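Local coordinates for protein allantoin racemase (Pseudomonas fluorescens, PDB 5LG5) that probably catalyses the racemisation of allantoin, interconverting its two enantiomers as a member of the HyuE family of hydantoin racemases, at residues 7-11 / 12-16; 80-83 / 84-87. All coordinates share one frame; numbering follows the deposited sequence.

Contact 1. Residues 7-11 / 12-16; sequences NVNTT and ASITE
Asn7 reaches across to the first turn of helix 12-25, where its ND2 donates to Thr15 OG1 over 3.0 Å; the hydroxyl lies close to the plane of the amide, 11° out of it, and the N-H points at it fairly straight. With CG anti to the backbone N (chi1 -170°), the Asn7 side chain points toward helix 12-25, and its ND2 also rests 3.7 Å from Ile14 CB. The side chain of Asn9 crosses that of Ile14 at about a right angle, its ND2 3.8 Å from Ile14 CD1. Two Asx turns in succession shape the loop between strand 2-7 of the parallel sheet and helix 12-25: Asn7 OD1 accepts from Asn9 N, which stands above the carbonyl plane, and Asn9 OD1 accepts from Thr11 N at 2.8 Å. A weak bond from Asn7 ND2 to Asn9 OD1 links the two amides. Thr11 holds the N-cap position without a capping side-chain bond. Its O receives weak bonds from Ile14 N and Thr15 N, while its CG2 lies 3.4 Å from Ser13 OG. Farther out, Thr15 OG1 is also hydrogen-bonded to Thr36 OG1, Thr11 OG1 to Glu42 O, and Leu147 packs on Thr11 and Ile14.

Contact 2. Residues 80-83 / 84-87; sequences GREG and LQEL
Gly83 meets the following turn through its backbone: its O accepts from Leu87 N at 3.0 Å and more weakly from Glu86 N, and Leu87 CG rests 3.2 Å from the same oxygen. Gln85 pairs with Arg81, one turn back, whose NH1 donates a short but bent hydrogen bond to Gln85 OE1 (2.7 Å). The amide oxygen sits at the edge of the guanidinium, near its plane, whereas the donor is tilted 28° from the carbonyl plane of Gln85; the two flat groups stand almost perpendicular, 85° apart. The Arg81 chain is bent about its CG-CD bond (chi3 61°), and Gln85 OE1 also lies 3.5 Å from Arg81 CG. Gln85 N donates to Arg81 O at 2.9 Å, so the residues are tied twice. This is the short helix 81-87 of the beta-alpha-beta unit that connects strand 70-74 to strand 92-94, with Gly80 as N-cap residue. Leu84 N donates to Gly80 O, and the Leu84 side chain packs on Val57 and Met58 of helix 47-63. Glu82 CD lies over one guanidinium face, offset toward the rim, while Glu82 OE1 is hydrogen-bonded to Tyr51 OH of a neighbouring subunit and salt-bridged to Arg126. Arg81 NE forms a salt bridge with Glu97. Glu86 carries its carboxylate to the neighbouring subunit, meeting Arg118 in a salt bridge and the backbone N of Asn47 and of Phe48 there.

Contact 1 is the loop and first turn of helix 12-25, contact 2 the whole of helix 81-87; each helix follows a strand of the same parallel sheet, 2-7 and 70-74. Their centres are about 20 Å apart and their nearest atoms about 8 Å, without touching. Contact 1 is partly buried, with Ala12 and Ser13 exposed on the helix. Contact 2 is buried at all its residues but Leu87, which is partly exposed; neighbouring subunits supply part of the cover. The chemistry differs accordingly: neutral amides and hydroxyls shape 7-16, whereas 80-87 combines regular helical bonding with charged side chains whose ionic partners all lie outside the two segments, in the same chain or across a subunit interface.

Contact 1. Residues 7-11 / 12-16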
loop_
_atom_site.group_PDB
_atom_site.type_symbol
_atom_site.label_atom_id
_atom_site.label_comp_id
_atom_site.label_asym_id
_atom_site.label_seq_id
_atom_site.Cartn_x
_atom_site.Cartn_y
_atom_site.Cartn_z
ATOM N N ASN E 7 -20.898 21.526 -15.410
ATOM C CA ASN E 7 -21.197 20.204 -15.922
ATOM C C ASN E 7 -19.973 19.748 -16.710
ATOM O O ASN E 7 -19.280 20.575 -17.316
ATOM C CB ASN E 7 -22.425 20.305 -16.820
ATOM C CG ASN E 7 -22.993 18.954 -17.227
ATOM O OD1 ASN E 7 -22.458 17.893 -16.889
ATOM N ND2 ASN E 7 -24.081 18.998 -17.989
ATOM N N VAL E 8 -19.672 18.455 -16.705
ATOM C CA VAL E 8 -18.522 17.993 -17.473
ATOM C C VAL E 8 -18.969 17.668 -18.885
ATOM O O VAL E 8 -18.151 17.630 -19.820
ATOM C CB VAL E 8 -17.839 16.759 -16.852
ATOM C CG1 VAL E 8 -17.058 17.158 -15.587
ATOM C CG2 VAL E 8 -18.878 15.682 -16.533
ATOM N N ASN E 9 -20.271 17.448 -19.044
ATOM C CA ASN E 9 -20.813 17.158 -20.365
ATOM C C ASN E 9 -21.558 18.345 -20.960
ATOM O O ASN E 9 -21.705 19.386 -20.315
ATOM C CB ASN E 9 -21.675 15.871 -20.370
ATOM C CG ASN E 9 -22.994 16.021 -19.629
ATOM O OD1 ASN E 9 -23.813 16.889 -19.959
ATOM N ND2 ASN E 9 -23.248 15.118 -18.672
ATOM N N THR E 10 -22.012 18.200 -22.197
ATOM C CA THR E 10 -22.623 19.324 -22.910
ATOM C C THR E 10 -24.155 19.323 -22.925
ATOM O O THR E 10 -24.781 20.087 -23.668
ATOM C CB THR E 10 -22.114 19.377 -24.344
ATOM O OG1 THR E 10 -22.295 18.089 -24.954
ATOM C CG2 THR E 10 -20.641 19.731 -24.338
ATOM N N THR E 11 -24.752 18.450 -22.126
ATOM C CA THR E 11 -26.202 18.381 -22.045
ATOM C C THR E 11 -26.712 19.405 -21.042
ATOM O O THR E 11 -26.619 19.193 -19.827
ATOM C CB THR E 11 -26.655 16.974 -21.668
ATOM O OG1 THR E 11 -26.133 16.058 -22.642
ATOM C CG2 THR E 11 -28.180 16.882 -21.626
ATOM N N ALA E 12 -27.245 20.516 -21.551
ATOM C CA ALA E 12 -27.644 21.636 -20.694
ATOM C C ALA E 12 -28.717 21.258 -19.675
ATOM O O ALA E 12 -28.754 21.815 -18.581
ATOM C CB ALA E 12 -28.102 22.825 -21.535
ATOM N N SER E 13 -29.571 20.293 -20.013
ATOM C CA SER E 13 -30.615 19.878 -19.075
ATOM C C SER E 13 -29.978 19.258 -17.834
ATOM O O SER E 13 -30.493 19.367 -16.723
ATOM C CB SER E 13 -31.608 18.907 -19.724
ATOM O OG SER E 13 -31.018 17.650 -20.000
ATOM N N ILE E 14 -28.849 18.593 -18.023
ATOM C CA ILE E 14 -28.141 18.037 -16.885
ATOM C C ILE E 14 -27.520 19.148 -16.024
ATOM O O ILE E 14 -27.556 19.085 -14.791
ATOM C CB ILE E 14 -27.123 16.962 -17.341
ATOM C CG1 ILE E 14 -27.906 15.771 -17.920
ATOM C CG2 ILE E 14 -26.213 16.537 -16.176
ATOM C CD1 ILE E 14 -27.065 14.663 -18.524
ATOM N N THR E 15 -26.965 20.166 -16.673
ATOM C CA THR E 15 -26.447 21.342 -15.978
ATOM C C THR E 15 -27.520 21.969 -15.083
ATOM O O THR E 15 -27.249 22.416 -13.965
ATOM C CB THR E 15 -25.956 22.417 -16.976
ATOM O OG1 THR E 15 -25.005 21.847 -17.891
ATOM C CG2 THR E 15 -25.319 23.596 -16.229
ATOM N N GLU E 16 -28.733 22.047 -15.618
ATOM C CA GLU E 16 -29.865 22.622 -14.894
ATOM C C GLU E 16 -30.231 21.783 -13.673
ATOM O O GLU E 16 -30.452 22.309 -12.583
ATOM C CB GLU E 16 -31.057 22.770 -15.844
ATOM C CG GLU E 16 -30.939 23.962 -16.783
ATOM C CD GLU E 16 -32.191 24.186 -17.627
ATOM O OE1 GLU E 16 -33.268 23.656 -17.263
ATOM O OE2 GLU E 16 -32.080 24.856 -18.681
#

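Contact 2. Residues 80-83 / 84-87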
loop_
_atom_site.group_PDB
_atom_site.type_symbol
_atom_site.label_atom_id
_atom_site.label_comp_id
_atom_site.label_asym_id
_atom_site.label_seq_id
_atom_site.Cartn_x
_atom_site.Cartn_y
_atom_site.Cartn_z
ATOM N N GLY E 80 -9.349 16.710 -14.929
ATOM C CA GLY E 80 -9.352 18.139 -15.153
ATOM C C GLY E 80 -9.202 19.027 -13.936
ATOM O O GLY E 80 -8.707 20.149 -14.061
ATOM N N ARG E 81 -9.596 18.528 -12.767
ATOM C CA ARG E 81 -9.553 19.323 -11.543
ATOM C C ARG E 81 -8.200 20.009 -11.337
ATOM O O ARG E 81 -8.143 21.202 -11.038
ATOM C CB ARG E 81 -9.880 18.470 -10.306
ATOM C CG ARG E 81 -9.379 19.114 -9.005
ATOM C CD ARG E 81 -9.632 18.283 -7.783
ATOM N NE ARG E 81 -8.970 16.977 -7.835
ATOM C CZ ARG E 81 -7.670 16.760 -7.657
ATOM N NH1 ARG E 81 -6.831 17.761 -7.426
ATOM N NH2 ARG E 81 -7.201 15.521 -7.704
ATOM N N GLU E 82 -7.121 19.251 -11.515
ATOM C CA GLU E 82 -5.778 19.765 -11.268
ATOM C C GLU E 82 -5.449 20.934 -12.181
ATOM O O GLU E 82 -4.758 21.860 -11.774
ATOM C CB GLU E 82 -4.721 18.673 -11.458
ATOM C CG GLU E 82 -4.895 17.418 -10.617
ATOM C CD GLU E 82 -5.589 16.297 -11.380
ATOM O OE1 GLU E 82 -6.460 16.584 -12.237
ATOM O OE2 GLU E 82 -5.210 15.125 -11.163
ATOM N N GLY E 83 -5.962 20.886 -13.407
ATOM C CA GLY E 83 -5.769 21.965 -14.365
ATOM C C GLY E 83 -6.445 23.237 -13.902
ATOM O O GLY E 83 -5.848 24.322 -13.935
ATOM N N LEU E 84 -7.698 23.108 -13.472
ATOM C CA LEU E 84 -8.420 24.251 -12.900
ATOM C C LEU E 84 -7.639 24.839 -11.734
ATOM O O LEU E 84 -7.529 26.059 -11.606
ATOM C CB LEU E 84 -9.802 23.838 -12.389
ATOM C CG LEU E 84 -11.090 24.112 -13.185
ATOM C CD1 LEU E 84 -10.837 24.853 -14.491
ATOM C CD2 LEU E 84 -11.877 22.826 -13.401
ATOM N N GLN E 85 -7.116 23.962 -10.876
ATOM C CA GLN E 85 -6.362 24.400 -9.700
ATOM C C GLN E 85 -5.131 25.233 -10.050
ATOM O O GLN E 85 -4.752 26.139 -9.301
ATOM C CB GLN E 85 -5.997 23.213 -8.801
ATOM C CG GLN E 85 -7.197 22.652 -8.004
ATOM C CD GLN E 85 -6.832 21.431 -7.189
ATOM O OE1 GLN E 85 -6.407 20.421 -7.743
ATOM N NE2 GLN E 85 -6.979 21.519 -5.864
ATOM N N GLU E 86 -4.494 24.926 -11.173
ATOM C CA GLU E 86 -3.356 25.733 -11.629
ATOM C C GLU E 86 -3.857 27.044 -12.174
ATOM O O GLU E 86 -3.298 28.099 -11.894
ATOM C CB GLU E 86 -2.605 25.021 -12.739
ATOM C CG GLU E 86 -1.771 23.864 -12.283
ATOM C CD GLU E 86 -0.898 23.343 -13.391
ATOM O OE1 GLU E 86 -1.030 23.854 -14.531
ATOM O OE2 GLU E 86 -0.115 22.403 -13.126
ATOM N N LEU E 87 -4.912 26.957 -12.986
ATOM C CA LEU E 87 -5.456 28.117 -13.671
ATOM C C LEU E 87 -6.065 29.132 -12.712
ATOM O O LEU E 87 -5.991 30.336 -12.954
ATOM C CB LEU E 87 -6.513 27.668 -14.677
ATOM C CG LEU E 87 -5.943 26.884 -15.863
ATOM C CD1 LEU E 87 -7.072 26.284 -16.663
ATOM C CD2 LEU E 87 -5.089 27.818 -16.732
#